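Local coordinates for DUF3209 family protein (Thermus thermophilus, PDB 2EHW) that is of unknown function but folds as an all-helical, plasmid-encoded protein whose long C-terminal helix is predicted to include a coiled coil, at residues S7-I11 and E27-L31; L61-E65 and L80-E85. All coordinates share one frame; numbering follows the deposited sequence.

Interaction 1: residues S7-I11 and E27-L31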
loop_
_atom_site.group_PDB
_atom_site.type_symbol
_atom_site.label_atom_id
_atom_site.label_comp_id
_atom_site.label_asym_id
_atom_site.label_seq_id
_atom_site.Cartn_x
_atom_site.Cartn_y
_atom_site.Cartn_z
ATOM N N SER A 7 2.902 -2.056 -8.828
ATOM C CA SER A 7 3.835 -3.150 -8.560
ATOM C C SER A 7 4.346 -3.094 -7.122
ATOM O O SER A 7 4.173 -4.043 -6.352
ATOM C CB SER A 7 5.034 -3.086 -9.514
ATOM O OG SER A 7 4.661 -3.409 -10.842
ATOM N N ALA A 8 4.975 -1.976 -6.769
ATOM C CA ALA A 8 5.529 -1.783 -5.433
ATOM C C ALA A 8 4.491 -2.133 -4.386
ATOM O O ALA A 8 4.782 -2.809 -3.405
ATOM C CB ALA A 8 5.988 -0.329 -5.257
ATOM N N LEU A 9 3.271 -1.671 -4.608
ATOM C CA LEU A 9 2.181 -1.931 -3.684
ATOM C C LEU A 9 1.843 -3.413 -3.662
ATOM O O LEU A 9 1.563 -3.973 -2.603
ATOM C CB LEU A 9 0.950 -1.118 -4.088
ATOM C CG LEU A 9 -0.327 -1.296 -3.275
ATOM C CD1 LEU A 9 -0.026 -1.205 -1.789
ATOM C CD2 LEU A 9 -1.324 -0.212 -3.689
ATOM N N ARG A 10 1.876 -4.059 -4.824
ATOM C CA ARG A 10 1.563 -5.475 -4.848
ATOM C C ARG A 10 2.636 -6.250 -4.080
ATOM O O ARG A 10 2.355 -7.248 -3.415
ATOM C CB ARG A 10 1.465 -6.005 -6.280
ATOM C CG ARG A 10 0.764 -7.351 -6.306
ATOM C CD ARG A 10 0.558 -7.947 -7.675
ATOM N NE ARG A 10 0.161 -9.351 -7.528
ATOM C CZ ARG A 10 -0.106 -10.173 -8.534
ATOM N NH1 ARG A 10 -0.454 -11.427 -8.294
ATOM N NH2 ARG A 10 -0.025 -9.741 -9.781
ATOM N N ILE A 11 3.873 -5.780 -4.166
ATOM C CA ILE A 11 4.964 -6.438 -3.465
ATOM C C ILE A 11 4.754 -6.403 -1.955
ATOM O O ILE A 11 4.835 -7.433 -1.292
ATOM C CB ILE A 11 6.316 -5.782 -3.821
ATOM C CG1 ILE A 11 6.662 -6.120 -5.271
ATOM C CG2 ILE A 11 7.410 -6.268 -2.884
ATOM C CD1 ILE A 11 7.929 -5.464 -5.779
ATOM N N GLU A 27 7.442 -8.061 -10.893
ATOM C CA GLU A 27 7.147 -6.775 -10.298
ATOM C C GLU A 27 8.423 -6.186 -9.721
ATOM O O GLU A 27 8.607 -4.973 -9.732
ATOM C CB GLU A 27 6.074 -6.893 -9.214
ATOM C CG GLU A 27 4.669 -7.074 -9.760
ATOM C CD GLU A 27 4.304 -8.528 -9.955
ATOM O OE1 GLU A 27 5.205 -9.386 -9.826
ATOM O OE2 GLU A 27 3.121 -8.809 -10.240
ATOM N N ARG A 28 9.311 -7.043 -9.228
ATOM C CA ARG A 28 10.565 -6.551 -8.671
ATOM C C ARG A 28 11.521 -6.168 -9.798
ATOM O O ARG A 28 12.400 -5.325 -9.613
ATOM C CB ARG A 28 11.227 -7.603 -7.765
ATOM C CG ARG A 28 10.486 -7.891 -6.456
ATOM C CD ARG A 28 11.330 -8.776 -5.544
ATOM N NE ARG A 28 10.570 -9.357 -4.435
ATOM C CZ ARG A 28 10.420 -8.797 -3.237
ATOM N NH1 ARG A 28 9.710 -9.418 -2.302
ATOM N NH2 ARG A 28 10.976 -7.622 -2.972
ATOM N N GLU A 29 11.345 -6.777 -10.968
ATOM C CA GLU A 29 12.211 -6.482 -12.103
ATOM C C GLU A 29 11.878 -5.141 -12.741
ATOM O O GLU A 29 12.778 -4.384 -13.102
ATOM C CB GLU A 29 12.124 -7.593 -13.155
ATOM C CG GLU A 29 12.329 -8.982 -12.592
ATOM C CD GLU A 29 12.901 -9.949 -13.608
ATOM O OE1 GLU A 29 12.415 -9.950 -14.761
ATOM O OE2 GLU A 29 13.830 -10.710 -13.243
ATOM N N GLU A 30 10.586 -4.851 -12.880
ATOM C CA GLU A 30 10.141 -3.585 -13.463
ATOM C C GLU A 30 10.535 -2.416 -12.576
ATOM O O GLU A 30 10.923 -1.353 -13.052
ATOM C CB GLU A 30 8.620 -3.561 -13.620
ATOM C CG GLU A 30 8.063 -4.513 -14.648
ATOM C CD GLU A 30 6.634 -4.165 -15.033
ATOM O OE1 GLU A 30 5.740 -4.198 -14.159
ATOM O OE2 GLU A 30 6.407 -3.848 -16.217
ATOM N N LEU A 31 10.428 -2.632 -11.276
ATOM C CA LEU A 31 10.717 -1.609 -10.279
ATOM C C LEU A 31 12.202 -1.334 -10.052
ATOM O O LEU A 31 12.615 -0.184 -9.904
ATOM C CB LEU A 31 10.076 -2.027 -8.957
ATOM C CG LEU A 31 9.630 -0.958 -7.965
ATOM C CD1 LEU A 31 8.621 -0.005 -8.616
ATOM C CD2 LEU A 31 9.009 -1.669 -6.770
#

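Interaction 2: residues L61-E65 and L80-E85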
loop_
_atom_site.group_PDB
_atom_site.type_symbol
_atom_site.label_atom_id
_atom_site.label_comp_id
_atom_site.label_asym_id
_atom_site.label_seq_id
_atom_site.Cartn_x
_atom_site.Cartn_y
_atom_site.Cartn_z
ATOM N N LEU A 61 1.894 8.987 -4.613
ATOM C CA LEU A 61 0.806 9.706 -5.265
ATOM C C LEU A 61 1.233 11.141 -5.578
ATOM O O LEU A 61 0.795 11.721 -6.565
ATOM C CB LEU A 61 -0.465 9.683 -4.397
ATOM C CG LEU A 61 -1.294 8.383 -4.470
ATOM C CD1 LEU A 61 -2.398 8.374 -3.413
ATOM C CD2 LEU A 61 -1.893 8.243 -5.874
ATOM N N LEU A 62 2.104 11.710 -4.752
ATOM C CA LEU A 62 2.570 13.061 -5.011
ATOM C C LEU A 62 3.341 13.049 -6.324
ATOM O O LEU A 62 3.084 13.858 -7.215
ATOM C CB LEU A 62 3.478 13.562 -3.882
ATOM C CG LEU A 62 4.033 14.986 -4.058
ATOM C CD1 LEU A 62 2.895 15.966 -4.291
ATOM C CD2 LEU A 62 4.807 15.398 -2.826
ATOM N N HIS A 63 4.275 12.113 -6.451
ATOM C CA HIS A 63 5.080 12.016 -7.667
ATOM C C HIS A 63 4.194 11.831 -8.892
ATOM O O HIS A 63 4.349 12.513 -9.898
ATOM C CB HIS A 63 6.066 10.850 -7.552
ATOM C CG HIS A 63 7.005 10.739 -8.714
ATOM N ND1 HIS A 63 6.628 10.217 -9.934
ATOM C CD2 HIS A 63 8.303 11.106 -8.847
ATOM C CE1 HIS A 63 7.651 10.265 -10.767
ATOM N NE2 HIS A 63 8.680 10.801 -10.133
ATOM N N LEU A 64 3.248 10.909 -8.789
ATOM C CA LEU A 64 2.333 10.627 -9.878
ATOM C C LEU A 64 1.503 11.868 -10.199
ATOM O O LEU A 64 1.252 12.182 -11.362
ATOM C CB LEU A 64 1.428 9.469 -9.486
ATOM C CG LEU A 64 0.603 8.778 -10.561
ATOM C CD1 LEU A 64 1.488 8.352 -11.722
ATOM C CD2 LEU A 64 -0.076 7.564 -9.924
ATOM N N GLU A 65 1.082 12.581 -9.163
ATOM C CA GLU A 65 0.288 13.779 -9.369
ATOM C C GLU A 65 1.134 14.759 -10.191
ATOM O O GLU A 65 0.652 15.333 -11.165
ATOM C CB GLU A 65 -0.093 14.380 -8.012
ATOM C CG GLU A 65 -1.051 15.566 -8.058
ATOM C CD GLU A 65 -2.492 15.175 -8.333
ATOM O OE1 GLU A 65 -3.030 14.289 -7.636
ATOM O OE2 GLU A 65 -3.097 15.769 -9.244
ATOM N N LEU A 80 -3.707 6.354 -14.164
ATOM C CA LEU A 80 -2.922 5.681 -13.132
ATOM C C LEU A 80 -3.272 6.307 -11.779
ATOM O O LEU A 80 -3.435 5.607 -10.783
ATOM C CB LEU A 80 -1.419 5.803 -13.444
ATOM C CG LEU A 80 -0.377 5.091 -12.563
ATOM C CD1 LEU A 80 -0.800 3.658 -12.274
ATOM C CD2 LEU A 80 0.974 5.114 -13.270
ATOM N N LEU A 81 -3.422 7.625 -11.755
ATOM C CA LEU A 81 -3.772 8.327 -10.522
ATOM C C LEU A 81 -5.076 7.796 -9.928
ATOM O O LEU A 81 -5.144 7.456 -8.754
ATOM C CB LEU A 81 -3.897 9.831 -10.783
ATOM C CG LEU A 81 -2.619 10.640 -10.545
ATOM C CD1 LEU A 81 -2.805 12.090 -10.989
ATOM C CD2 LEU A 81 -2.277 10.584 -9.053
ATOM N N LEU A 82 -6.106 7.720 -10.760
ATOM C CA LEU A 82 -7.416 7.239 -10.354
ATOM C C LEU A 82 -7.319 5.798 -9.833
ATOM O O LEU A 82 -7.973 5.427 -8.862
ATOM C CB LEU A 82 -8.355 7.312 -11.558
ATOM C CG LEU A 82 -9.866 7.254 -11.369
ATOM C CD1 LEU A 82 -10.301 8.382 -10.450
ATOM C CD2 LEU A 82 -10.553 7.384 -12.738
ATOM N N ALA A 83 -6.485 4.994 -10.482
ATOM C CA ALA A 83 -6.298 3.607 -10.087
ATOM C C ALA A 83 -5.532 3.476 -8.766
ATOM O O ALA A 83 -5.875 2.649 -7.918
ATOM C CB ALA A 83 -5.564 2.852 -11.187
ATOM N N VAL A 84 -4.483 4.267 -8.591
ATOM C CA VAL A 84 -3.717 4.183 -7.355
ATOM C C VAL A 84 -4.567 4.669 -6.183
ATOM O O VAL A 84 -4.528 4.096 -5.093
ATOM C CB VAL A 84 -2.412 5.000 -7.448
ATOM C CG1 VAL A 84 -1.641 4.929 -6.120
ATOM C CG2 VAL A 84 -1.546 4.449 -8.582
ATOM N N GLU A 85 -5.356 5.710 -6.425
ATOM C CA GLU A 85 -6.224 6.274 -5.397
ATOM C C GLU A 85 -7.343 5.324 -4.987
ATOM O O GLU A 85 -7.751 5.304 -3.831
ATOM C CB GLU A 85 -6.830 7.586 -5.882
ATOM C CG GLU A 85 -5.945 8.796 -5.681
ATOM C CD GLU A 85 -6.336 9.939 -6.594
ATOM O OE1 GLU A 85 -7.531 10.052 -6.935
ATOM O OE2 GLU A 85 -5.449 10.731 -6.965
#

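Interaction 1: residues S7-I11 and E27-L31
I11 reaches across from helix 4-16 and lies against E27 and R28 at the start of helix 25-31. Its CG1 branch sits anti to the carbonyl carbon (chi1 -70°) and runs past E27 in the opposite sense, which carries CD1 to 3.6 Å from R28 CG and 4.1 Å from L31 CD2. The other branch, CG2, lies over one face of the R28 guanidinium, 3.5 Å above its plane and displaced toward the rim, while R28 NH1 makes its salt bridge with E15, on the same helix as I11. A beta-branched residue suits this place because CG1 and CD1 reach E27, the R28 aliphatic chain and L31 while CG2 covers the guanidinium; an alanine here would probably open a gap beside L31 and rob that guanidinium of its methyl. Where the backbones come nearest, the small S7 and A8 probably allow the close approach: the CA atoms of S7 and E27 are 5.2 Å apart, and A8 CB meets L31 CD2 at 3.6 Å. At the outer margin the extended R10 brings NH2 to 3.3 Å from E27 OE2, but the carboxylate is turned 77° from the guanidinium plane and the oxygen lies well out of it, so the bridge rests on charge alone. This is oblique helix-helix packing, the segments' N-to-C directions 138° apart, with L41, L44 and A45 of helix 39-46 against its apolar side.

Interaction 2: residues L61-E65 and L80-E85
An antiparallel helical hairpin, formed by helix 50-70 and the start of the long helix 75-115, is held here by leucine and valine side chains; the axes of segments 61-65 and 80-85 come within 10.2 Å, their N-to-C directions 163° apart. L64 is central. Its CG stands anti to the backbone N (chi1 -166°), which sends the two methyls across the interface: CD1 meets L80 CD2 at 3.6 Å, the two side chains crossing at about a right angle, while CD2 touches V84 CG2 at 3.7 Å. L81 slides past L64 in the opposite direction, and its CD2 approaches L64 CG to 3.7 Å. Leucine suits these positions because its forked end can touch several neighbours at once. One turn earlier, L61 passes alongside V84, and L61 CD2 comes within 3.3 Å of V84 CG1, tighter than usual for two carbons; the compact, branched valine keeps its bulk close to its own helix. Toward solvent, E65 bends at chi2 (76°) and lays its carboxylate across L81, OE1 being 4.0 Å from L81 CD1. That oxygen is also 4.4 Å from E85 OE2, a proximity of like charges that is probably mildly unfavourable. E5 of helix 4-16 touches L64, L80 and V84, bringing a third helix against the seam. Leucines and a valine meeting between two antiparallel helices joined by a short link are what an alpha-alpha hairpin shows.

How the interactions relate
The two contacts follow one another along the chain: interaction 1 closes before interaction 2 opens. Their centres lie about 16 Å apart and their nearest atoms about 6 Å, so they do not touch. Helix 4-16 connects them. Through S7, A8 and I11 it packs on helix 25-31, and through E5, less than one turn before S7, it meets the hairpin of helices 50-70 and 75-115. The segments of interaction 2 are close to antiparallel (163°), whereas those of interaction 1 cross more obliquely (138°). No ligand or active site is known to tie them. Interaction 1 belongs to the N-terminal helices, interaction 2 to the base from which the long helix extends.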